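Local structure of serine protease inhibitor (Thermoanaerobacter tengcongensis, 2PEF) at residues K3-F9 with K72-Y77; I10-D15 with T243-D249; F16-F21 with I33-M39; A43-N47 with I67-N71; E269-N275 with S308-T314. The protein probably inhibits serine-type endopeptidases as a member of the serpin family, and is captured here in the latent state. One frame throughout, in Å; residues are numbered along the deposited sequence.

Interaction 1: residues K3-F9 with K72-Y77; sequences KNIDEKF and KYLYTY
Residues K3-F9, the N-terminal lead-in and first turn of helix 7-22, wrap round the Y73 ring of helix 67-80 in a contact part aromatic and part hydrogen-bonded, toward the outside of the molecule. F9 CB sits over the centre of one face of that ring, 3.8 Å from its centroid, and K3 CD covers the opposite face nearer the rim. N4 O meets the ring at its edge, 3.5 Å from CE2. The Y73 hydroxyl donates to D6 OD2 (2.7 Å) on the syn side of the carboxylate, while D6 OD1 caps the helix by accepting from F9 N (2.9 Å). A chi1 of 56° tucks D6 CG between its own N and carbonyl carbon, within range of both donors. K3 N donates to T76 OG1 (2.9 Å), whose hydroxyl turns back to K72 O. I5 CD1 packs on Y77 CB at 3.8 Å. With a leucine at Y73, the D6 carboxylate would probably lose its hydroxyl mate and K3 and F9 the flat surface they enclose. F9, Y73 and Y77 make an aromatic cluster beside an aspartate N-cap, the arrangement that joins the first helix of this serpin to helix 67-80.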
# COMPACT_ATOMS: atom_id res chain seq x y z
N LYS A 3 16.88 12.19 7.55
CA LYS A 3 16.13 12.86 8.61
C LYS A 3 15.52 11.78 9.48
O LYS A 3 14.73 10.95 9.00
CB LYS A 3 15.05 13.78 8.04
CG LYS A 3 14.36 14.66 9.07
CD LYS A 3 13.42 15.66 8.41
CE LYS A 3 12.78 16.59 9.44
NZ LYS A 3 13.72 17.60 9.98
N ASN A 4 15.91 11.78 10.75
CA ASN A 4 15.53 10.72 11.67
C ASN A 4 14.02 10.59 11.78
O ASN A 4 13.31 11.58 11.93
CB ASN A 4 16.16 10.96 13.04
CG ASN A 4 17.69 10.96 13.00
OD1 ASN A 4 18.34 11.60 13.81
ND2 ASN A 4 18.25 10.24 12.03
N ILE A 5 13.54 9.35 11.67
CA ILE A 5 12.12 9.08 11.83
C ILE A 5 11.72 9.51 13.24
O ILE A 5 12.32 9.07 14.22
CB ILE A 5 11.77 7.58 11.58
CG1 ILE A 5 12.32 7.10 10.22
CG2 ILE A 5 10.26 7.35 11.70
CD1 ILE A 5 11.84 7.89 8.99
N ASP A 6 10.75 10.40 13.30
CA ASP A 6 10.31 11.02 14.55
C ASP A 6 8.79 10.91 14.69
O ASP A 6 8.11 10.38 13.81
CB ASP A 6 10.76 12.49 14.61
CG ASP A 6 10.28 13.32 13.42
OD1 ASP A 6 9.40 12.87 12.66
OD2 ASP A 6 10.79 14.45 13.24
N GLU A 7 8.26 11.45 15.79
CA GLU A 7 6.83 11.36 16.07
C GLU A 7 5.99 12.12 15.05
O GLU A 7 4.88 11.69 14.72
CB GLU A 7 6.52 11.84 17.50
CG GLU A 7 7.16 11.01 18.60
N LYS A 8 6.51 13.23 14.53
CA LYS A 8 5.83 14.00 13.49
C LYS A 8 5.59 13.15 12.24
O LYS A 8 4.47 13.06 11.75
CB LYS A 8 6.59 15.28 13.13
CG LYS A 8 5.97 16.07 11.98
CD LYS A 8 6.53 17.49 11.87
CE LYS A 8 5.84 18.45 12.84
NZ LYS A 8 4.36 18.51 12.66
N PHE A 9 6.65 12.51 11.74
CA PHE A 9 6.52 11.63 10.57
C PHE A 9 5.57 10.46 10.84
O PHE A 9 4.72 10.15 10.00
CB PHE A 9 7.88 11.11 10.10
CG PHE A 9 7.79 10.10 8.98
CD1 PHE A 9 7.66 10.52 7.66
CD2 PHE A 9 7.81 8.73 9.25
CE1 PHE A 9 7.56 9.60 6.62
CE2 PHE A 9 7.71 7.80 8.21
CZ PHE A 9 7.58 8.23 6.90
N LYS A 72 13.53 13.55 2.63
CA LYS A 72 14.51 13.10 3.61
C LYS A 72 13.93 12.00 4.49
O LYS A 72 14.58 10.97 4.72
CB LYS A 72 14.99 14.28 4.47
CG LYS A 72 15.70 15.35 3.68
CD LYS A 72 16.45 16.31 4.59
CE LYS A 72 17.18 17.38 3.78
NZ LYS A 72 16.25 18.41 3.25
N TYR A 73 12.70 12.20 4.96
CA TYR A 73 12.01 11.21 5.78
C TYR A 73 11.86 9.87 5.06
O TYR A 73 12.15 8.81 5.62
CB TYR A 73 10.62 11.71 6.16
CG TYR A 73 10.51 12.60 7.37
CD1 TYR A 73 9.74 13.77 7.33
CD2 TYR A 73 11.15 12.28 8.57
CE1 TYR A 73 9.61 14.59 8.44
CE2 TYR A 73 11.02 13.10 9.69
CZ TYR A 73 10.25 14.25 9.62
OH TYR A 73 10.12 15.07 10.71
N LEU A 74 11.39 9.92 3.82
CA LEU A 74 11.11 8.70 3.06
C LEU A 74 12.39 7.97 2.68
O LEU A 74 12.47 6.74 2.77
CB LEU A 74 10.25 9.00 1.84
CG LEU A 74 8.79 9.35 2.15
CD1 LEU A 74 8.06 9.71 0.88
CD2 LEU A 74 8.08 8.21 2.87
N TYR A 75 13.41 8.73 2.27
CA TYR A 75 14.72 8.17 2.02
C TYR A 75 15.23 7.43 3.26
O TYR A 75 15.72 6.31 3.16
CB TYR A 75 15.71 9.27 1.60
CG TYR A 75 17.16 8.85 1.64
CD1 TYR A 75 17.70 8.06 0.63
CD2 TYR A 75 17.99 9.24 2.69
CE1 TYR A 75 19.03 7.67 0.66
CE2 TYR A 75 19.32 8.86 2.74
CZ TYR A 75 19.84 8.07 1.72
OH TYR A 75 21.16 7.69 1.77
N THR A 76 15.09 8.05 4.43
CA THR A 76 15.57 7.45 5.67
C THR A 76 14.72 6.25 6.06
O THR A 76 15.25 5.21 6.49
CB THR A 76 15.58 8.49 6.80
OG1 THR A 76 16.25 9.68 6.35
CG2 THR A 76 16.29 7.94 8.04
N TYR A 77 13.41 6.38 5.90
CA TYR A 77 12.47 5.30 6.19
C TYR A 77 12.79 4.06 5.36
O TYR A 77 12.90 2.96 5.90
CB TYR A 77 11.03 5.74 5.97
CG TYR A 77 10.01 4.78 6.52
CD1 TYR A 77 9.97 4.48 7.88
CD2 TYR A 77 9.07 4.17 5.69
CE1 TYR A 77 9.03 3.60 8.41
CE2 TYR A 77 8.12 3.29 6.20
CZ TYR A 77 8.11 3.00 7.56
OH TYR A 77 7.18 2.13 8.07

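Interaction 2: residues I10-D15 with T243-D249; sequences IYNTAD and TGQKFID
Helices 10-15 and 244-249 cross at 111° with their axes 8.4 Å apart, and they come closest where D15 meets G244, 4.0 Å from CA to CA, joining the N-terminal helix of the serpin to helix 244-252. G244 allows this approach because a CB in its place would collide with D15 OD1 and the A14 carbonyl carbon. Further along, I248 lodges between A14 and Y11: its CG1 touches A14 CB at 3.8 Å, and CG2, anti to the backbone N, reaches Y11 OH at 3.6 Å. That hydroxyl has its polar partner in K252. T243 OG1 caps the second helix through K246 N. One water accepts from G244 N (2.9 Å) and bridges, weakly, to D15 OD1; a second, accepting from Q245 N (2.9 Å), lies doubtfully close to the same oxygen. D15 OD2 forms a salt bridge with K63. Through water, the D15 carboxylate faces the N-terminal N-H groups of helix 244-252, a placement that the helix dipole would probably favour.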
# COMPACT_ATOMS: atom_id res chain seq x y z
N ILE A 10 5.73 9.80 11.98
CA ILE A 10 4.89 8.65 12.30
C ILE A 10 3.40 9.02 12.31
O ILE A 10 2.60 8.41 11.58
CB ILE A 10 5.30 7.96 13.64
CG1 ILE A 10 6.71 7.37 13.50
CG2 ILE A 10 4.30 6.88 14.03
CD1 ILE A 10 7.33 6.88 14.80
N TYR A 11 3.02 10.03 13.09
CA TYR A 11 1.60 10.36 13.22
C TYR A 11 1.01 11.02 11.97
O TYR A 11 -0.15 10.78 11.63
CB TYR A 11 1.31 11.13 14.51
CG TYR A 11 1.24 10.22 15.72
CD1 TYR A 11 2.33 10.09 16.58
CD2 TYR A 11 0.09 9.48 16.01
CE1 TYR A 11 2.28 9.26 17.69
CE2 TYR A 11 0.03 8.64 17.12
CZ TYR A 11 1.13 8.53 17.95
OH TYR A 11 1.08 7.71 19.05
N ASN A 12 1.80 11.83 11.27
CA ASN A 12 1.36 12.38 9.98
C ASN A 12 1.17 11.29 8.92
O ASN A 12 0.17 11.29 8.21
CB ASN A 12 2.31 13.48 9.48
CG ASN A 12 2.13 14.79 10.22
OD1 ASN A 12 1.56 14.84 11.31
ND2 ASN A 12 2.62 15.88 9.63
N THR A 13 2.11 10.35 8.85
CA THR A 13 2.03 9.25 7.88
C THR A 13 0.89 8.30 8.25
O THR A 13 0.20 7.79 7.37
CB THR A 13 3.39 8.54 7.73
OG1 THR A 13 4.37 9.50 7.34
CG2 THR A 13 3.33 7.42 6.68
N ALA A 14 0.69 8.09 9.55
CA ALA A 14 -0.42 7.28 10.06
C ALA A 14 -1.76 7.86 9.61
O ALA A 14 -2.63 7.12 9.15
CB ALA A 14 -0.36 7.16 11.58
N ASP A 15 -1.91 9.19 9.73
CA ASP A 15 -3.12 9.88 9.27
C ASP A 15 -3.37 9.68 7.77
O ASP A 15 -4.48 9.35 7.36
CB ASP A 15 -3.07 11.37 9.62
CG ASP A 15 -3.63 11.67 11.00
OD1 ASP A 15 -4.04 10.73 11.72
OD2 ASP A 15 -3.68 12.86 11.38
N THR A 243 -8.74 6.46 12.84
CA THR A 243 -7.88 7.59 12.51
C THR A 243 -6.45 7.08 12.62
O THR A 243 -6.22 6.01 13.19
CB THR A 243 -8.05 8.77 13.50
OG1 THR A 243 -7.56 8.38 14.79
CG2 THR A 243 -9.51 9.21 13.61
N GLY A 244 -5.48 7.82 12.09
CA GLY A 244 -4.07 7.47 12.28
C GLY A 244 -3.75 7.28 13.75
O GLY A 244 -3.14 6.28 14.14
N GLN A 245 -4.19 8.23 14.58
CA GLN A 245 -3.99 8.20 16.03
C GLN A 245 -4.56 6.92 16.65
O GLN A 245 -3.90 6.24 17.43
CB GLN A 245 -4.63 9.43 16.68
CG GLN A 245 -4.55 9.50 18.20
CD GLN A 245 -3.15 9.79 18.71
OE1 GLN A 245 -2.56 8.97 19.42
NE2 GLN A 245 -2.62 10.95 18.35
N LYS A 246 -5.80 6.61 16.29
CA LYS A 246 -6.49 5.44 16.83
C LYS A 246 -5.83 4.14 16.41
O LYS A 246 -5.78 3.19 17.19
CB LYS A 246 -7.97 5.45 16.42
CG LYS A 246 -8.80 6.44 17.22
CD LYS A 246 -10.28 6.18 17.04
CE LYS A 246 -11.10 7.10 17.93
NZ LYS A 246 -10.93 6.79 19.38
N PHE A 247 -5.32 4.10 15.18
CA PHE A 247 -4.62 2.90 14.71
C PHE A 247 -3.31 2.66 15.47
O PHE A 247 -3.05 1.55 15.92
CB PHE A 247 -4.36 2.97 13.20
CG PHE A 247 -3.71 1.73 12.64
CD1 PHE A 247 -4.46 0.59 12.42
CD2 PHE A 247 -2.35 1.71 12.36
CE1 PHE A 247 -3.87 -0.57 11.91
CE2 PHE A 247 -1.75 0.56 11.86
CZ PHE A 247 -2.52 -0.58 11.64
N ILE A 248 -2.48 3.69 15.59
CA ILE A 248 -1.22 3.56 16.33
C ILE A 248 -1.53 3.17 17.78
O ILE A 248 -0.88 2.28 18.34
CB ILE A 248 -0.34 4.84 16.27
CG1 ILE A 248 0.01 5.22 14.82
CG2 ILE A 248 0.94 4.67 17.10
CD1 ILE A 248 0.82 4.17 14.03
N ASP A 249 -2.53 3.83 18.37
CA ASP A 249 -2.90 3.59 19.77
C ASP A 249 -3.41 2.19 20.05
O ASP A 249 -3.11 1.62 21.10
CB ASP A 249 -3.91 4.63 20.26
CG ASP A 249 -3.28 5.98 20.55
OD1 ASP A 249 -2.04 6.12 20.40
OD2 ASP A 249 -4.02 6.91 20.93
O HOH W 1 -6.47 9.75 10.21
O HOH W 2 -5.10 10.94 13.92

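Interaction 3: residues F16-F21 with I33-M39; sequences FSIELF and ISPLSAM
Aromatic contacts of F16, aliphatic packing round L20 and I33, and a close serine-proline touch join the first helix of the serpin to the start of helix 35-46 in the buried heart of the molecule. M39, bent at chi2 and chi3, curls its methyl over one face of the F16 ring, CE lying 4.0 Å from the centroid and offset toward the rim; SD stands above the same ring in a more distant Met-aromatic contact. M39 has a second conformer, which leaves this detail less certain. P35 O lies in the F16 ring plane, 3.7 Å from CE2. Among the aliphatic groups, L20 places CD2 on A38 CB (3.6 Å) and CG on I33 CD1 (3.7 Å). I33 CD1 also lies 3.5 Å from F21 N. S17 OG rests against P35 CB at 3.2 Å while bonding back to T13 O of its own helix. The two segments share no hydrogen bond, so their cohesion comes from dispersion and exclusion of water, with the S17 hydroxyl satisfied within its own helix.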
# COMPACT_ATOMS: atom_id res chain seq x y z
N PHE A 16 -2.33 9.88 6.96
CA PHE A 16 -2.42 9.64 5.51
C PHE A 16 -2.84 8.20 5.23
O PHE A 16 -3.72 7.95 4.41
CB PHE A 16 -1.09 9.94 4.82
CG PHE A 16 -1.00 9.40 3.41
CD1 PHE A 16 -1.52 10.12 2.34
CD2 PHE A 16 -0.40 8.16 3.16
CE1 PHE A 16 -1.44 9.62 1.04
CE2 PHE A 16 -0.32 7.66 1.87
CZ PHE A 16 -0.83 8.39 0.81
N SER A 17 -2.18 7.27 5.91
CA SER A 17 -2.40 5.84 5.71
C SER A 17 -3.84 5.44 5.99
O SER A 17 -4.46 4.73 5.18
CB SER A 17 -1.44 5.03 6.59
OG SER A 17 -0.10 5.22 6.17
N ILE A 18 -4.38 5.89 7.12
CA ILE A 18 -5.75 5.54 7.52
C ILE A 18 -6.80 6.27 6.68
O ILE A 18 -7.83 5.69 6.33
CB ILE A 18 -5.97 5.72 9.05
CG1 ILE A 18 -5.04 4.78 9.84
CG2 ILE A 18 -7.43 5.49 9.44
CD1 ILE A 18 -5.16 3.28 9.49
N GLU A 19 -6.53 7.53 6.33
CA GLU A 19 -7.45 8.25 5.44
C GLU A 19 -7.49 7.59 4.06
O GLU A 19 -8.56 7.45 3.46
CB GLU A 19 -7.09 9.73 5.33
CG GLU A 19 -7.36 10.53 6.61
CD GLU A 19 -8.78 10.37 7.14
OE1 GLU A 19 -9.73 10.60 6.37
OE2 GLU A 19 -8.93 10.00 8.33
N LEU A 20 -6.32 7.18 3.56
CA LEU A 20 -6.25 6.43 2.31
C LEU A 20 -7.05 5.13 2.41
O LEU A 20 -7.90 4.86 1.56
CB LEU A 20 -4.79 6.14 1.94
CG LEU A 20 -4.49 5.65 0.52
CD1 LEU A 20 -4.88 6.69 -0.53
CD2 LEU A 20 -3.01 5.29 0.40
N PHE A 21 -6.78 4.34 3.45
CA PHE A 21 -7.49 3.08 3.69
C PHE A 21 -9.00 3.25 3.78
O PHE A 21 -9.74 2.59 3.05
CB PHE A 21 -6.95 2.40 4.95
CG PHE A 21 -7.70 1.15 5.35
CD1 PHE A 21 -7.73 0.04 4.51
CD2 PHE A 21 -8.35 1.08 6.57
CE1 PHE A 21 -8.42 -1.12 4.88
CE2 PHE A 21 -9.04 -0.07 6.96
CZ PHE A 21 -9.07 -1.17 6.11
N ILE A 33 -4.65 -2.28 0.52
CA ILE A 33 -3.80 -1.21 0.01
C ILE A 33 -2.46 -1.21 0.74
O ILE A 33 -2.35 -1.69 1.87
CB ILE A 33 -4.46 0.19 0.08
CG1 ILE A 33 -4.63 0.67 1.52
CG2 ILE A 33 -5.79 0.21 -0.70
CD1 ILE A 33 -4.68 2.18 1.65
N SER A 34 -1.44 -0.70 0.05
CA SER A 34 -0.17 -0.37 0.68
C SER A 34 -0.01 1.13 0.71
O SER A 34 0.28 1.75 -0.32
CB SER A 34 1.00 -0.99 -0.08
OG SER A 34 2.23 -0.55 0.46
N PRO A 35 -0.22 1.74 1.89
CA PRO A 35 -0.02 3.18 2.03
C PRO A 35 1.41 3.58 1.68
O PRO A 35 1.61 4.63 1.08
CB PRO A 35 -0.33 3.43 3.50
CG PRO A 35 -1.20 2.30 3.91
CD PRO A 35 -0.68 1.13 3.15
N LEU A 36 2.38 2.74 2.04
CA LEU A 36 3.78 3.00 1.72
C LEU A 36 3.99 3.15 0.22
O LEU A 36 4.60 4.12 -0.22
CB LEU A 36 4.69 1.88 2.26
CG LEU A 36 6.19 2.01 1.98
CD1 LEU A 36 6.78 3.29 2.57
CD2 LEU A 36 6.92 0.78 2.51
N SER A 37 3.48 2.20 -0.55
CA SER A 37 3.59 2.24 -2.01
C SER A 37 2.96 3.50 -2.61
O SER A 37 3.55 4.14 -3.48
CB SER A 37 2.97 0.99 -2.62
OG SER A 37 3.00 1.05 -4.04
N ALA A 38 1.76 3.84 -2.13
CA ALA A 38 1.05 5.02 -2.61
C ALA A 38 1.82 6.30 -2.29
O ALA A 38 2.02 7.15 -3.16
CB ALA A 38 -0.34 5.08 -2.02
N MET A 39 2.26 6.41 -1.03
CA MET A 39 3.09 7.52 -0.56
C MET A 39 4.31 7.74 -1.46
O MET A 39 4.61 8.87 -1.86
CB MET A 39 3.53 7.27 0.88
CG MET A 39 4.55 8.27 1.42
SD MET A 39 3.88 9.94 1.59
CE MET A 39 2.85 9.75 3.04

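Interaction 4: residues A43-N47 with I67-N71; sequences AMTAN and IEDLN
I67 and N47 bury the most surface here, with A43 and N71 next, where the C-terminal end of helix 35-46 meets the first turns of helix 67-80. The N47 and N71 side chains approach from opposite directions and pair as two amides, nearly coplanar with 24° between their planes. N71 ND2 donates to N47 OD1 (2.9 Å) and N47 ND2 returns the bond to N71 OD1 (2.9 Å), both nearly straight, the latter on a lone pair in the carbonyl plane. N47 ND2 also donates to A43 O at 3.0 Å, from above that carbonyl plane and less straight, so both of its N-H groups are engaged. N71 OD1 has a further partner in the hydroxyl of Y116. This reciprocal amide pair ties together two helices of the serpin's helical region that are separated in sequence by helix 51-62. Were N47 replaced by an alanine, N71 ND2 would probably lose its acceptor and A43 O one of its donors, leaving the N71 amide to be held through Y116. I67 lies to one side of the N47 amide plane, its CG1 3.6 Å from N47 ND2. With CG1 anti to its backbone N (chi1 -169°) and a bend at chi2, I67 turns CD1 onto A46 CB at 3.8 Å and A43 O at 3.7 Å. Next along the helix, L70 CD2 packs on A43 CB at 4.1 Å, beside L61 of helix 51-62.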
# COMPACT_ATOMS: atom_id res chain seq x y z
N ALA A 43 4.92 10.91 -3.67
CA ALA A 43 6.00 11.79 -3.22
C ALA A 43 6.98 12.08 -4.36
O ALA A 43 7.41 13.22 -4.54
CB ALA A 43 6.71 11.19 -2.03
N MET A 44 7.30 11.05 -5.15
CA MET A 44 8.11 11.23 -6.36
C MET A 44 7.44 12.24 -7.28
O MET A 44 8.09 13.18 -7.75
CB MET A 44 8.29 9.91 -7.12
CG MET A 44 9.35 8.97 -6.54
SD MET A 44 9.87 7.71 -7.71
CE MET A 44 8.40 6.71 -7.88
N THR A 45 6.15 12.05 -7.51
CA THR A 45 5.36 12.89 -8.40
C THR A 45 5.35 14.35 -7.92
O THR A 45 5.44 15.27 -8.73
CB THR A 45 3.91 12.37 -8.55
OG1 THR A 45 3.94 10.98 -8.93
CG2 THR A 45 3.14 13.15 -9.60
N ALA A 46 5.26 14.54 -6.60
CA ALA A 46 5.19 15.87 -6.00
C ALA A 46 6.44 16.71 -6.25
O ALA A 46 6.37 17.95 -6.26
CB ALA A 46 4.90 15.77 -4.51
N ASN A 47 7.58 16.04 -6.46
CA ASN A 47 8.84 16.72 -6.75
C ASN A 47 8.89 17.37 -8.13
O ASN A 47 9.83 18.10 -8.44
CB ASN A 47 10.02 15.77 -6.56
CG ASN A 47 10.46 15.68 -5.11
OD1 ASN A 47 11.17 16.55 -4.62
ND2 ASN A 47 10.02 14.63 -4.42
N ILE A 67 7.89 19.05 0.93
CA ILE A 67 8.37 17.95 0.08
C ILE A 67 9.86 17.65 0.31
O ILE A 67 10.26 16.48 0.33
CB ILE A 67 8.04 18.15 -1.44
CG1 ILE A 67 8.31 16.86 -2.24
CG2 ILE A 67 8.78 19.35 -2.03
CD1 ILE A 67 7.56 15.62 -1.74
N GLU A 68 10.66 18.70 0.50
CA GLU A 68 12.07 18.54 0.82
C GLU A 68 12.27 17.66 2.05
O GLU A 68 13.10 16.75 2.04
CB GLU A 68 12.74 19.90 1.03
N ASP A 69 11.50 17.93 3.11
CA ASP A 69 11.57 17.15 4.34
C ASP A 69 10.98 15.75 4.17
O ASP A 69 11.53 14.78 4.69
CB ASP A 69 10.89 17.90 5.50
CG ASP A 69 11.77 18.97 6.12
OD1 ASP A 69 12.97 19.04 5.79
OD2 ASP A 69 11.26 19.75 6.96
N LEU A 70 9.88 15.66 3.43
CA LEU A 70 9.27 14.36 3.14
C LEU A 70 10.24 13.45 2.38
O LEU A 70 10.29 12.25 2.64
CB LEU A 70 7.94 14.51 2.38
CG LEU A 70 7.09 13.24 2.26
CD1 LEU A 70 6.54 12.80 3.62
CD2 LEU A 70 5.95 13.44 1.27
N ASN A 71 10.99 14.04 1.44
CA ASN A 71 12.05 13.33 0.72
C ASN A 71 13.06 12.73 1.68
O ASN A 71 13.42 11.56 1.56
CB ASN A 71 12.78 14.27 -0.25
CG ASN A 71 11.95 14.64 -1.46
OD1 ASN A 71 10.93 14.02 -1.76
ND2 ASN A 71 12.39 15.68 -2.17

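Interaction 5: residues E269-N275 with S308-T314; sequences EYTIKMN and SEVLHKT
Strands 269-273 and 310-314 run antiparallel, 172° between their directions and 4.7 Å between their axes, with Y270-T314 and I272-H312 as hydrogen-bonded pairs and T271-K313 and K273-L311 as non-hydrogen-bonded pairs. Strand 310-318 belongs to the central sheet of the serpin and pairs on its other edge with strand 322-331. Past the last pair M274 N donates to V310 O (2.8 Å, 177°). The N275 side chain then carries the ladder on: its OD1 accepts from V310 N (2.9 Å) in the carbonyl plane and its ND2 donates to S308 O (2.9 Å). On the face of T271 and K273, the extended K273 chain crosses E309 at about a right angle, and NZ forms a salt bridge with OE2 (3.1 Å) from above the carboxylate plane. On the face of I272 and H312, M274 CE covers one face of the imidazole, 3.8 Å from its centroid. H312 NE2 makes a weak bond to S34 O; with ND1 buried and lacking a polar partner, a neutral imidazole seems likely.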
# COMPACT_ATOMS: atom_id res chain seq x y z
N GLU A 269 -6.41 -10.50 -4.75
CA GLU A 269 -5.87 -9.34 -5.42
C GLU A 269 -6.87 -8.19 -5.31
O GLU A 269 -8.06 -8.42 -5.12
CB GLU A 269 -5.60 -9.65 -6.89
CG GLU A 269 -4.63 -10.80 -7.13
CD GLU A 269 -4.55 -11.23 -8.58
OE1 GLU A 269 -5.58 -11.15 -9.30
OE2 GLU A 269 -3.47 -11.66 -9.02
N TYR A 270 -6.37 -6.96 -5.44
CA TYR A 270 -7.22 -5.77 -5.39
C TYR A 270 -6.66 -4.68 -6.29
O TYR A 270 -5.45 -4.46 -6.35
CB TYR A 270 -7.32 -5.25 -3.95
CG TYR A 270 -8.40 -4.21 -3.70
CD1 TYR A 270 -9.75 -4.49 -3.91
CD2 TYR A 270 -8.06 -2.95 -3.19
CE1 TYR A 270 -10.73 -3.54 -3.66
CE2 TYR A 270 -9.04 -1.99 -2.93
CZ TYR A 270 -10.37 -2.29 -3.17
OH TYR A 270 -11.34 -1.35 -2.91
N THR A 271 -7.57 -4.00 -6.99
CA THR A 271 -7.20 -2.89 -7.84
C THR A 271 -8.14 -1.71 -7.58
O THR A 271 -9.36 -1.87 -7.56
CB THR A 271 -7.22 -3.30 -9.33
OG1 THR A 271 -6.31 -4.39 -9.53
CG2 THR A 271 -6.81 -2.14 -10.23
N ILE A 272 -7.56 -0.54 -7.35
CA ILE A 272 -8.35 0.66 -7.08
C ILE A 272 -7.76 1.92 -7.73
O ILE A 272 -6.55 2.11 -7.74
CB ILE A 272 -8.60 0.86 -5.56
CG1 ILE A 272 -9.65 1.94 -5.30
CG2 ILE A 272 -7.28 1.13 -4.79
CD1 ILE A 272 -10.37 1.80 -3.98
N LYS A 273 -8.64 2.75 -8.28
CA LYS A 273 -8.28 4.07 -8.78
C LYS A 273 -8.36 5.05 -7.61
O LYS A 273 -9.40 5.13 -6.94
CB LYS A 273 -9.21 4.47 -9.92
CG LYS A 273 -8.87 5.80 -10.60
CD LYS A 273 -9.78 6.02 -11.79
CE LYS A 273 -9.78 7.48 -12.22
NZ LYS A 273 -10.55 7.70 -13.47
N MET A 274 -7.27 5.77 -7.36
CA MET A 274 -7.17 6.60 -6.16
C MET A 274 -7.49 8.09 -6.36
O MET A 274 -7.39 8.87 -5.41
CB MET A 274 -5.79 6.42 -5.52
CG MET A 274 -5.69 5.16 -4.68
SD MET A 274 -4.04 4.87 -4.04
CE MET A 274 -4.41 3.63 -2.81
N ASN A 275 -7.87 8.47 -7.57
CA ASN A 275 -8.16 9.87 -7.90
C ASN A 275 -9.08 10.57 -6.91
O ASN A 275 -8.70 11.60 -6.33
CB ASN A 275 -8.74 9.98 -9.31
CG ASN A 275 -7.72 9.72 -10.39
OD1 ASN A 275 -6.87 8.83 -10.26
ND2 ASN A 275 -7.79 10.48 -11.48
N SER A 308 -3.56 11.83 -15.06
CA SER A 308 -4.78 11.23 -15.58
C SER A 308 -5.38 10.29 -14.54
O SER A 308 -6.52 10.48 -14.11
CB SER A 308 -4.50 10.48 -16.89
OG SER A 308 -3.47 9.53 -16.71
N GLU A 309 -4.60 9.29 -14.13
CA GLU A 309 -5.05 8.33 -13.12
C GLU A 309 -3.93 7.95 -12.17
O GLU A 309 -2.77 7.85 -12.56
CB GLU A 309 -5.62 7.07 -13.78
CG GLU A 309 -6.95 7.27 -14.51
CD GLU A 309 -7.65 5.96 -14.83
OE1 GLU A 309 -7.09 4.88 -14.52
OE2 GLU A 309 -8.76 6.01 -15.40
N VAL A 310 -4.30 7.73 -10.91
CA VAL A 310 -3.43 7.08 -9.95
C VAL A 310 -4.03 5.70 -9.70
O VAL A 310 -5.14 5.59 -9.18
CB VAL A 310 -3.29 7.89 -8.63
CG1 VAL A 310 -2.44 7.14 -7.62
CG2 VAL A 310 -2.69 9.27 -8.91
N LEU A 311 -3.30 4.67 -10.10
CA LEU A 311 -3.78 3.29 -10.00
C LEU A 311 -2.97 2.51 -8.98
O LEU A 311 -1.75 2.64 -8.91
CB LEU A 311 -3.71 2.61 -11.37
CG LEU A 311 -4.37 1.24 -11.57
CD1 LEU A 311 -5.89 1.33 -11.51
CD2 LEU A 311 -3.93 0.63 -12.90
N HIS A 312 -3.68 1.69 -8.20
CA HIS A 312 -3.09 0.89 -7.14
C HIS A 312 -3.50 -0.57 -7.34
O HIS A 312 -4.68 -0.85 -7.49
CB HIS A 312 -3.59 1.39 -5.78
CG HIS A 312 -2.71 1.02 -4.63
ND1 HIS A 312 -3.12 0.21 -3.59
CD2 HIS A 312 -1.43 1.36 -4.35
CE1 HIS A 312 -2.13 0.08 -2.73
NE2 HIS A 312 -1.10 0.76 -3.16
N LYS A 313 -2.51 -1.47 -7.37
CA LYS A 313 -2.76 -2.91 -7.49
C LYS A 313 -2.05 -3.61 -6.35
O LYS A 313 -0.88 -3.34 -6.09
CB LYS A 313 -2.23 -3.46 -8.82
CG LYS A 313 -3.05 -3.11 -10.04
CD LYS A 313 -2.66 -3.97 -11.25
CE LYS A 313 -3.00 -5.45 -11.05
NZ LYS A 313 -2.93 -6.22 -12.32
N THR A 314 -2.75 -4.52 -5.68
CA THR A 314 -2.16 -5.24 -4.56
C THR A 314 -2.47 -6.72 -4.63
O THR A 314 -3.40 -7.15 -5.31
CB THR A 314 -2.66 -4.71 -3.22
OG1 THR A 314 -4.09 -4.76 -3.20
CG2 THR A 314 -2.20 -3.27 -2.99

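Overall arrangement
Helix 7-22 is the common thread of interactions 1, 2 and 3, whose centres are 15 Å (1 to 2) and 11 Å (2 to 3) apart. I18 links the latter two by packing on F247, and L74 of interaction 1 touches both M39 of interaction 3 and A43 of interaction 4. Interaction 3, about 5 Å from the centre of the chain, also meets interaction 5: L20 packs on M274, and S34 lies against H312, in what corresponds to the shutter region of serpins. Strand 310-318 of interaction 5 pairs next with strand 322-331, consistent with the reactive-centre loop inserted as a strand in the latent form. Interactions 1 and 5 do not touch, about 13 Å separating their nearest atoms.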